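Mevalonate kinase (Staphylococcus aureus, PDB 2X7I) probably transfers the gamma-phosphate of ATP to the 5-hydroxyl of mevalonate, giving 5-phosphomevalonate, an early step of the mevalonate route to isoprenoids. Local coordinates at residues S11-I15 and G100-A106; F34-I39 and I91-L95; L95-R99 and I179-V183. The contacts are given in a common frame with arbitrary orientation. Numbering follows the deposited sequence.

Overall arrangement
Long-range contacts in a two-part fold can be read as successive loop closures. From the N terminus, residues 100-106 come back to strand 6-16, and contact 1 closes that large loop. Nested within it is contact 2, where 34-39 meets 91-95 in the same mixed sheet; the two contacts also touch, since strands 6-16 and 29-45 are neighbours. Contact 3 starts at L95, where contact 2 ends, and crosses contact 1 along the chain, because 95-99 lies within its loop while 179-183 lies beyond it. Contact 1 joins the glycine-rich loop and helix 103-119 to strand 6-16, contact 2 joins strands 29-45 and 87-93, and contact 3 ties that region to the four-stranded antiparallel sheet.

Contact 1. Residues S11-I15 and G100-A106; sequences STGKI and GLGSSAA
Strand residues 11-15 lie against a glycine-rich loop and the first turn of the helix that follows it. Residues 100-106 carry the GLGSSAA sequence of GHMP kinases, whose loop wraps nucleotide phosphates in relatives; here the backbone amides of G100, S103 and S104 hydrogen-bond a citrate, probably from the crystallisation liquor. G100 (phi/psi 78/16°) and G102 (79/32°) take left-handed conformations around L101 (-90/9°). G102 is the N-cap of the helix starting at S103, with A106 N to G102 O at 2.8 Å closing the first turn. Nearest CA pairs are S11 with A106 (5.3 Å) and G13 with G102 (4.9 Å).

Two hydrogen bonds fix the approach. K14 N donates to L101 O at 3.0 Å (161°), and K14 NZ donates to G100 O at 2.8 Å. The lysine reaches there with chi1 at 107°, between wells, then m, t and t. L101 CA also makes a CA-H...O contact with K14 O at 3.3 Å, beside the K14 N to L101 O bond.

Close packing does the rest. A CB on G13 would lie 2.4 Å from L101 O, and one on G102 only 2.7 Å from K14 CD. A106 CB sits 3.4 Å from T12 O, S11 CB 3.2 Å from A106 O, and I15 CD1 3.9 Å from L101 CD2.

Around this buried centre, strand 29-45 pairs with strand 6-16, I39 touches A106, and helix 145-153 packs on S11, T12 and A105 while its D147 forms a salt bridge with K14.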
loop_
_atom_site.group_PDB
_atom_site.type_symbol
_atom_site.label_atom_id
_atom_site.label_comp_id
_atom_site.label_asym_id
_atom_site.label_seq_id
_atom_site.Cartn_x
_atom_site.Cartn_y
_atom_site.Cartn_z
ATOM N N SER A 11 -10.886 -3.803 -0.853
ATOM C CA SER A 11 -9.653 -3.838 -0.080
ATOM C C SER A 11 -8.950 -2.486 -0.038
ATOM O O SER A 11 -8.957 -1.737 -1.017
ATOM C CB SER A 11 -8.695 -4.868 -0.668
ATOM O OG SER A 11 -7.570 -5.021 0.178
ATOM N N THR A 12 -8.312 -2.196 1.090
ATOM C CA THR A 12 -7.400 -1.054 1.172
ATOM C C THR A 12 -6.042 -1.484 0.643
ATOM O O THR A 12 -5.809 -2.667 0.402
ATOM C CB THR A 12 -7.184 -0.546 2.611
ATOM O OG1 THR A 12 -6.286 -1.431 3.297
ATOM C CG2 THR A 12 -8.496 -0.431 3.356
ATOM N N GLY A 13 -5.151 -0.512 0.470
ATOM C CA GLY A 13 -3.737 -0.802 0.251
ATOM C C GLY A 13 -3.001 -0.853 1.582
ATOM O O GLY A 13 -3.618 -1.020 2.635
ATOM N N LYS A 14 -1.681 -0.690 1.539
ATOM C CA LYS A 14 -0.887 -0.533 2.763
ATOM C C LYS A 14 0.353 0.327 2.514
ATOM O O LYS A 14 0.816 0.446 1.382
ATOM C CB LYS A 14 -0.516 -1.904 3.335
ATOM C CG LYS A 14 0.916 -2.339 3.175
ATOM C CD LYS A 14 1.342 -2.581 1.733
ATOM C CE LYS A 14 2.847 -2.370 1.609
ATOM N NZ LYS A 14 3.414 -2.768 0.305
ATOM N N ILE A 15 0.881 0.924 3.576
ATOM C CA ILE A 15 2.140 1.667 3.487
ATOM C C ILE A 15 3.128 1.144 4.510
ATOM O O ILE A 15 2.769 0.877 5.651
ATOM C CB ILE A 15 1.943 3.192 3.697
ATOM C CG1 ILE A 15 0.903 3.727 2.708
ATOM C CG2 ILE A 15 3.282 3.933 3.548
ATOM C CD1 ILE A 15 1.190 5.117 2.171
ATOM N N GLY A 100 4.899 0.293 -3.790
ATOM C CA GLY A 100 4.848 -0.220 -2.422
ATOM C C GLY A 100 3.515 0.000 -1.728
ATOM O O GLY A 100 3.431 -0.114 -0.514
ATOM N N LEU A 101 2.462 0.305 -2.487
ATOM C CA LEU A 101 1.165 0.652 -1.884
ATOM C C LEU A 101 0.280 -0.587 -1.663
ATOM O O LEU A 101 -0.889 -0.469 -1.299
ATOM C CB LEU A 101 0.461 1.744 -2.696
ATOM C CG LEU A 101 1.264 3.062 -2.802
ATOM C CD1 LEU A 101 0.749 3.969 -3.902
ATOM C CD2 LEU A 101 1.310 3.830 -1.498
ATOM N N GLY A 102 0.858 -1.772 -1.860
ATOM C CA GLY A 102 0.192 -3.025 -1.545
ATOM C C GLY A 102 -0.808 -3.442 -2.604
ATOM O O GLY A 102 -1.816 -4.083 -2.301
ATOM N N SER A 103 -0.512 -3.098 -3.851
ATOM C CA SER A 103 -1.424 -3.312 -4.951
ATOM C C SER A 103 -1.743 -4.790 -5.202
ATOM O O SER A 103 -2.903 -5.171 -5.337
ATOM C CB SER A 103 -0.822 -2.699 -6.207
ATOM O OG SER A 103 -1.817 -2.440 -7.147
ATOM N N SER A 104 -0.710 -5.623 -5.285
ATOM C CA SER A 104 -0.918 -7.054 -5.479
ATOM C C SER A 104 -1.757 -7.672 -4.352
ATOM O O SER A 104 -2.658 -8.462 -4.603
ATOM C CB SER A 104 0.418 -7.774 -5.583
ATOM O OG SER A 104 0.207 -9.172 -5.708
ATOM N N ALA A 105 -1.457 -7.311 -3.116
ATOM C CA ALA A 105 -2.195 -7.836 -1.975
ATOM C C ALA A 105 -3.633 -7.303 -1.934
ATOM O O ALA A 105 -4.555 -8.045 -1.610
ATOM C CB ALA A 105 -1.462 -7.529 -0.687
ATOM N N ALA A 106 -3.819 -6.027 -2.269
ATOM C CA ALA A 106 -5.145 -5.425 -2.312
ATOM C C ALA A 106 -6.075 -6.146 -3.308
ATOM O O ALA A 106 -7.191 -6.540 -2.947
ATOM C CB ALA A 106 -5.051 -3.950 -2.654
#

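Contact 2. Residues F34-I39 and I91-L95; sequences FNAGKI and IQTNL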
loop_
_atom_site.group_PDB
_atom_site.type_symbol
_atom_site.label_atom_id
_atom_site.label_comp_id
_atom_site.label_asym_id
_atom_site.label_seq_id
_atom_site.Cartn_x
_atom_site.Cartn_y
_atom_site.Cartn_z
ATOM N N PHE A 34 -3.558 1.491 4.291
ATOM C CA PHE A 34 -3.630 2.717 3.497
ATOM C C PHE A 34 -5.082 2.888 3.050
ATOM O O PHE A 34 -5.475 2.457 1.970
ATOM C CB PHE A 34 -2.661 2.612 2.314
ATOM C CG PHE A 34 -2.646 3.812 1.394
ATOM C CD1 PHE A 34 -2.698 5.098 1.884
ATOM C CD2 PHE A 34 -2.532 3.633 0.017
ATOM C CE1 PHE A 34 -2.659 6.184 1.033
ATOM C CE2 PHE A 34 -2.485 4.713 -0.838
ATOM C CZ PHE A 34 -2.551 5.994 -0.328
ATOM N N ASN A 35 -5.869 3.522 3.907
ATOM C CA ASN A 35 -7.321 3.640 3.722
ATOM C C ASN A 35 -7.732 4.501 2.533
ATOM O O ASN A 35 -8.861 4.398 2.069
ATOM C CB ASN A 35 -7.978 4.199 4.983
ATOM C CG ASN A 35 -7.761 3.316 6.195
ATOM O OD1 ASN A 35 -8.109 2.134 6.186
ATOM N ND2 ASN A 35 -7.193 3.887 7.250
ATOM N N ALA A 36 -6.832 5.360 2.063
ATOM C CA ALA A 36 -7.106 6.192 0.895
ATOM C C ALA A 36 -7.085 5.375 -0.412
ATOM O O ALA A 36 -7.714 5.756 -1.400
ATOM C CB ALA A 36 -6.108 7.343 0.821
ATOM N N GLY A 37 -6.366 4.259 -0.407
ATOM C CA GLY A 37 -6.275 3.384 -1.581
ATOM C C GLY A 37 -7.351 2.321 -1.515
ATOM O O GLY A 37 -7.507 1.668 -0.491
ATOM N N LYS A 38 -8.109 2.168 -2.595
ATOM C CA LYS A 38 -9.221 1.221 -2.644
ATOM C C LYS A 38 -9.193 0.410 -3.934
ATOM O O LYS A 38 -9.098 0.965 -5.024
ATOM C CB LYS A 38 -10.563 1.947 -2.527
ATOM C CG LYS A 38 -10.847 2.531 -1.124
ATOM C CD LYS A 38 -11.154 1.428 -0.073
ATOM C CE LYS A 38 -10.617 1.777 1.312
ATOM N NZ LYS A 38 -11.342 2.919 1.963
ATOM N N ILE A 39 -9.274 -0.907 -3.785
ATOM C CA ILE A 39 -9.493 -1.804 -4.896
ATOM C C ILE A 39 -10.853 -2.468 -4.698
ATOM O O ILE A 39 -11.117 -3.015 -3.626
ATOM C CB ILE A 39 -8.382 -2.855 -4.984
ATOM C CG1 ILE A 39 -7.045 -2.159 -5.271
ATOM C CG2 ILE A 39 -8.712 -3.896 -6.038
ATOM C CD1 ILE A 39 -6.103 -2.934 -6.182
ATOM N N ILE A 91 -12.722 -4.925 -12.025
ATOM C CA ILE A 91 -11.750 -4.542 -11.007
ATOM C C ILE A 91 -11.560 -3.043 -11.161
ATOM O O ILE A 91 -11.314 -2.571 -12.264
ATOM C CB ILE A 91 -10.371 -5.246 -11.214
ATOM C CG1 ILE A 91 -10.534 -6.760 -11.289
ATOM C CG2 ILE A 91 -9.398 -4.923 -10.070
ATOM C CD1 ILE A 91 -9.856 -7.384 -12.499
ATOM N N GLN A 92 -11.716 -2.296 -10.074
ATOM C CA GLN A 92 -11.442 -0.861 -10.082
ATOM C C GLN A 92 -10.292 -0.594 -9.127
ATOM O O GLN A 92 -10.311 -1.080 -8.010
ATOM C CB GLN A 92 -12.662 -0.055 -9.623
ATOM C CG GLN A 92 -13.938 -0.268 -10.419
ATOM C CD GLN A 92 -15.130 0.419 -9.777
ATOM O OE1 GLN A 92 -15.275 1.637 -9.857
ATOM N NE2 GLN A 92 -15.980 -0.358 -9.121
ATOM N N THR A 93 -9.289 0.165 -9.563
ATOM C CA THR A 93 -8.185 0.517 -8.675
ATOM C C THR A 93 -7.804 1.994 -8.658
ATOM O O THR A 93 -7.730 2.667 -9.687
ATOM C CB THR A 93 -6.903 -0.309 -8.938
ATOM O OG1 THR A 93 -5.845 0.219 -8.127
ATOM C CG2 THR A 93 -6.478 -0.266 -10.403
ATOM N N ASN A 94 -7.500 2.432 -7.444
ATOM C CA ASN A 94 -7.051 3.768 -7.109
ATOM C C ASN A 94 -5.514 3.862 -7.021
ATOM O O ASN A 94 -4.953 4.952 -6.848
ATOM C CB ASN A 94 -7.619 4.087 -5.719
ATOM C CG ASN A 94 -7.577 5.541 -5.397
ATOM O OD1 ASN A 94 -7.315 6.367 -6.273
ATOM N ND2 ASN A 94 -7.839 5.879 -4.141
ATOM N N LEU A 95 -4.855 2.706 -7.122
ATOM C CA LEU A 95 -3.454 2.532 -6.732
ATOM C C LEU A 95 -2.533 2.354 -7.926
ATOM O O LEU A 95 -2.856 1.623 -8.850
ATOM C CB LEU A 95 -3.321 1.309 -5.830
ATOM C CG LEU A 95 -4.075 1.402 -4.508
ATOM C CD1 LEU A 95 -3.994 0.085 -3.756
ATOM C CD2 LEU A 95 -3.529 2.533 -3.677
#
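I39 spreads its side chain over alternate residues of the opposing segment: CG2 lies 4.2 Å from I91 CG2, CD1 3.7 Å from T93 OG1, and CG1 4.1 Å from L95 CD1. The setting is an antiparallel pairing in the N-terminal mixed sheet, with strands 37-39 and 91-93 running at 172° and their axes 5.6 Å apart. I39 and T93 form a non-hydrogen-bonded pair (CA-CA 4.6 Å), and I39 is covered by A106, V107 and A110 of helix 103-119. Such pairs bring CA hydrogens close to carbonyls, as I39 CA to Q92 O at 3.3 Å illustrates, while the neighbouring hydrogen bond runs from N94 N to K38 O at 3.2 Å.

Both chains change direction at the end of the pairing. A type I turn from F34 to G37, closed by G37 N to F34 O at 3.1 Å, takes the first round a corner. L95 fits against it: its CD2 lies 3.6 Å from G37 CA and 3.7 Å from CE2 at the F34 ring edge. A CB on G37 would clash with that methyl. The second chain leaves its strand through an ST turn, in which L95 N donates to T93 OG1 at 2.9 Å.

Contact 3. Residues L95-R99 and I179-V183; sequences LPPSR and IDTGV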
loop_
_atom_site.group_PDB
_atom_site.type_symbol
_atom_site.label_atom_id
_atom_site.label_comp_id
_atom_site.label_asym_id
_atom_site.label_seq_id
_atom_site.Cartn_x
_atom_site.Cartn_y
_atom_site.Cartn_z
ATOM N N LEU A 95 -4.855 2.706 -7.122
ATOM C CA LEU A 95 -3.454 2.532 -6.732
ATOM C C LEU A 95 -2.533 2.354 -7.926
ATOM O O LEU A 95 -2.856 1.623 -8.850
ATOM C CB LEU A 95 -3.321 1.309 -5.830
ATOM C CG LEU A 95 -4.075 1.402 -4.508
ATOM C CD1 LEU A 95 -3.994 0.085 -3.756
ATOM C CD2 LEU A 95 -3.529 2.533 -3.677
ATOM N N PRO A 96 -1.376 3.033 -7.918
ATOM C CA PRO A 96 -0.405 2.855 -8.985
ATOM C C PRO A 96 0.375 1.568 -8.762
ATOM O O PRO A 96 0.487 1.098 -7.624
ATOM C CB PRO A 96 0.509 4.068 -8.819
ATOM C CG PRO A 96 0.504 4.324 -7.384
ATOM C CD PRO A 96 -0.890 3.988 -6.906
ATOM N N PRO A 97 0.904 0.988 -9.841
ATOM C CA PRO A 97 1.702 -0.202 -9.676
ATOM C C PRO A 97 3.129 0.113 -9.182
ATOM O O PRO A 97 3.696 1.167 -9.527
ATOM C CB PRO A 97 1.729 -0.779 -11.085
ATOM C CG PRO A 97 1.642 0.439 -11.974
ATOM C CD PRO A 97 0.826 1.428 -11.243
ATOM N N SER A 98 3.662 -0.799 -8.364
ATOM C CA SER A 98 5.084 -0.880 -8.024
ATOM C C SER A 98 5.613 0.285 -7.183
ATOM O O SER A 98 6.808 0.581 -7.229
ATOM C CB SER A 98 5.930 -1.043 -9.299
ATOM O OG SER A 98 5.509 -2.184 -10.029
ATOM N N ARG A 99 4.732 0.920 -6.416
ATOM C CA ARG A 99 5.101 2.012 -5.521
ATOM C C ARG A 99 5.065 1.587 -4.047
ATOM O O ARG A 99 5.162 2.429 -3.159
ATOM C CB ARG A 99 4.144 3.197 -5.706
ATOM C CG ARG A 99 3.977 3.693 -7.137
ATOM C CD ARG A 99 5.281 4.055 -7.822
ATOM N NE ARG A 99 6.026 5.096 -7.103
ATOM C CZ ARG A 99 6.883 5.954 -7.658
ATOM N NH1 ARG A 99 7.120 5.946 -8.960
ATOM N NH2 ARG A 99 7.500 6.843 -6.892
ATOM N N ILE A 179 2.756 10.874 -1.681
ATOM C CA ILE A 179 3.070 11.367 -3.018
ATOM C C ILE A 179 3.733 10.284 -3.873
ATOM O O ILE A 179 4.663 9.626 -3.436
ATOM C CB ILE A 179 4.014 12.574 -2.951
ATOM C CG1 ILE A 179 3.353 13.734 -2.202
ATOM C CG2 ILE A 179 4.427 13.001 -4.358
ATOM C CD1 ILE A 179 4.332 14.756 -1.648
ATOM N N ASP A 180 3.228 10.116 -5.092
ATOM C CA ASP A 180 3.807 9.236 -6.108
ATOM C C ASP A 180 4.494 10.131 -7.136
ATOM O O ASP A 180 3.872 11.036 -7.677
ATOM C CB ASP A 180 2.679 8.403 -6.746
ATOM C CG ASP A 180 3.117 7.623 -7.984
ATOM O OD1 ASP A 180 2.228 7.093 -8.687
ATOM O OD2 ASP A 180 4.320 7.534 -8.268
ATOM N N THR A 181 5.777 9.894 -7.393
ATOM C CA THR A 181 6.543 10.722 -8.335
ATOM C C THR A 181 6.380 10.289 -9.801
ATOM O O THR A 181 6.872 10.966 -10.695
ATOM C CB THR A 181 8.046 10.758 -7.983
ATOM O OG1 THR A 181 8.633 9.475 -8.233
ATOM C CG2 THR A 181 8.254 11.143 -6.514
ATOM N N GLY A 182 5.709 9.167 -10.048
ATOM C CA GLY A 182 5.342 8.783 -11.407
ATOM C C GLY A 182 6.439 8.127 -12.231
ATOM O O GLY A 182 7.441 7.647 -11.697
ATOM N N VAL A 183 6.234 8.114 -13.545
ATOM C CA VAL A 183 7.124 7.423 -14.473
ATOM C C VAL A 183 8.397 8.221 -14.763
ATOM O O VAL A 183 8.339 9.380 -15.175
ATOM C CB VAL A 183 6.403 7.122 -15.798
ATOM C CG1 VAL A 183 7.361 6.498 -16.779
ATOM C CG2 VAL A 183 5.210 6.199 -15.554
#
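Neither segment runs alongside the other, and the closest CA atoms, those of R99 and D180, remain 7.4 Å apart. L95 to P97 is extended, with psi between 136° and 155°, before S98 bends the chain at a positive phi of 68°. On the other side, I179 and D180 end strand 175-180 in the four-stranded antiparallel sheet; after D180 the chain leaves the strand through T181 (-84/-7°) and G182, which has a positive phi (80/-162°).

Side chains must therefore bridge the gap, and R99 does most of this, folding through three successive m rotamers. Its strongest polar partner is G274 O, which accepts from NE. Across the contact, NH2 donates to T181 OG1 at 3.2 Å, and NH1 makes a weak hydrogen bond to G182 O at 3.2 Å. Both acceptors lie near the guanidinium plane. D180 OD2 instead lies over one face, 3.1 Å from R99 CZ and 3.2 Å from R99 NE. P96 adds a smaller contact, its CB 3.5 Å from D180 OD1. On the loop side, S98 N hydrogen-bonds the bound citrate.

D180 OD2 also accepts from G182 N at 2.8 Å, forming an Asx turn that orients the carboxylate. The chemistry thus divides by direction: in-plane donors of R99 serve neutral oxygens, while the salt bridge to D180 acts through charge alone, linking the glycine-rich loop's approach to the second sheet.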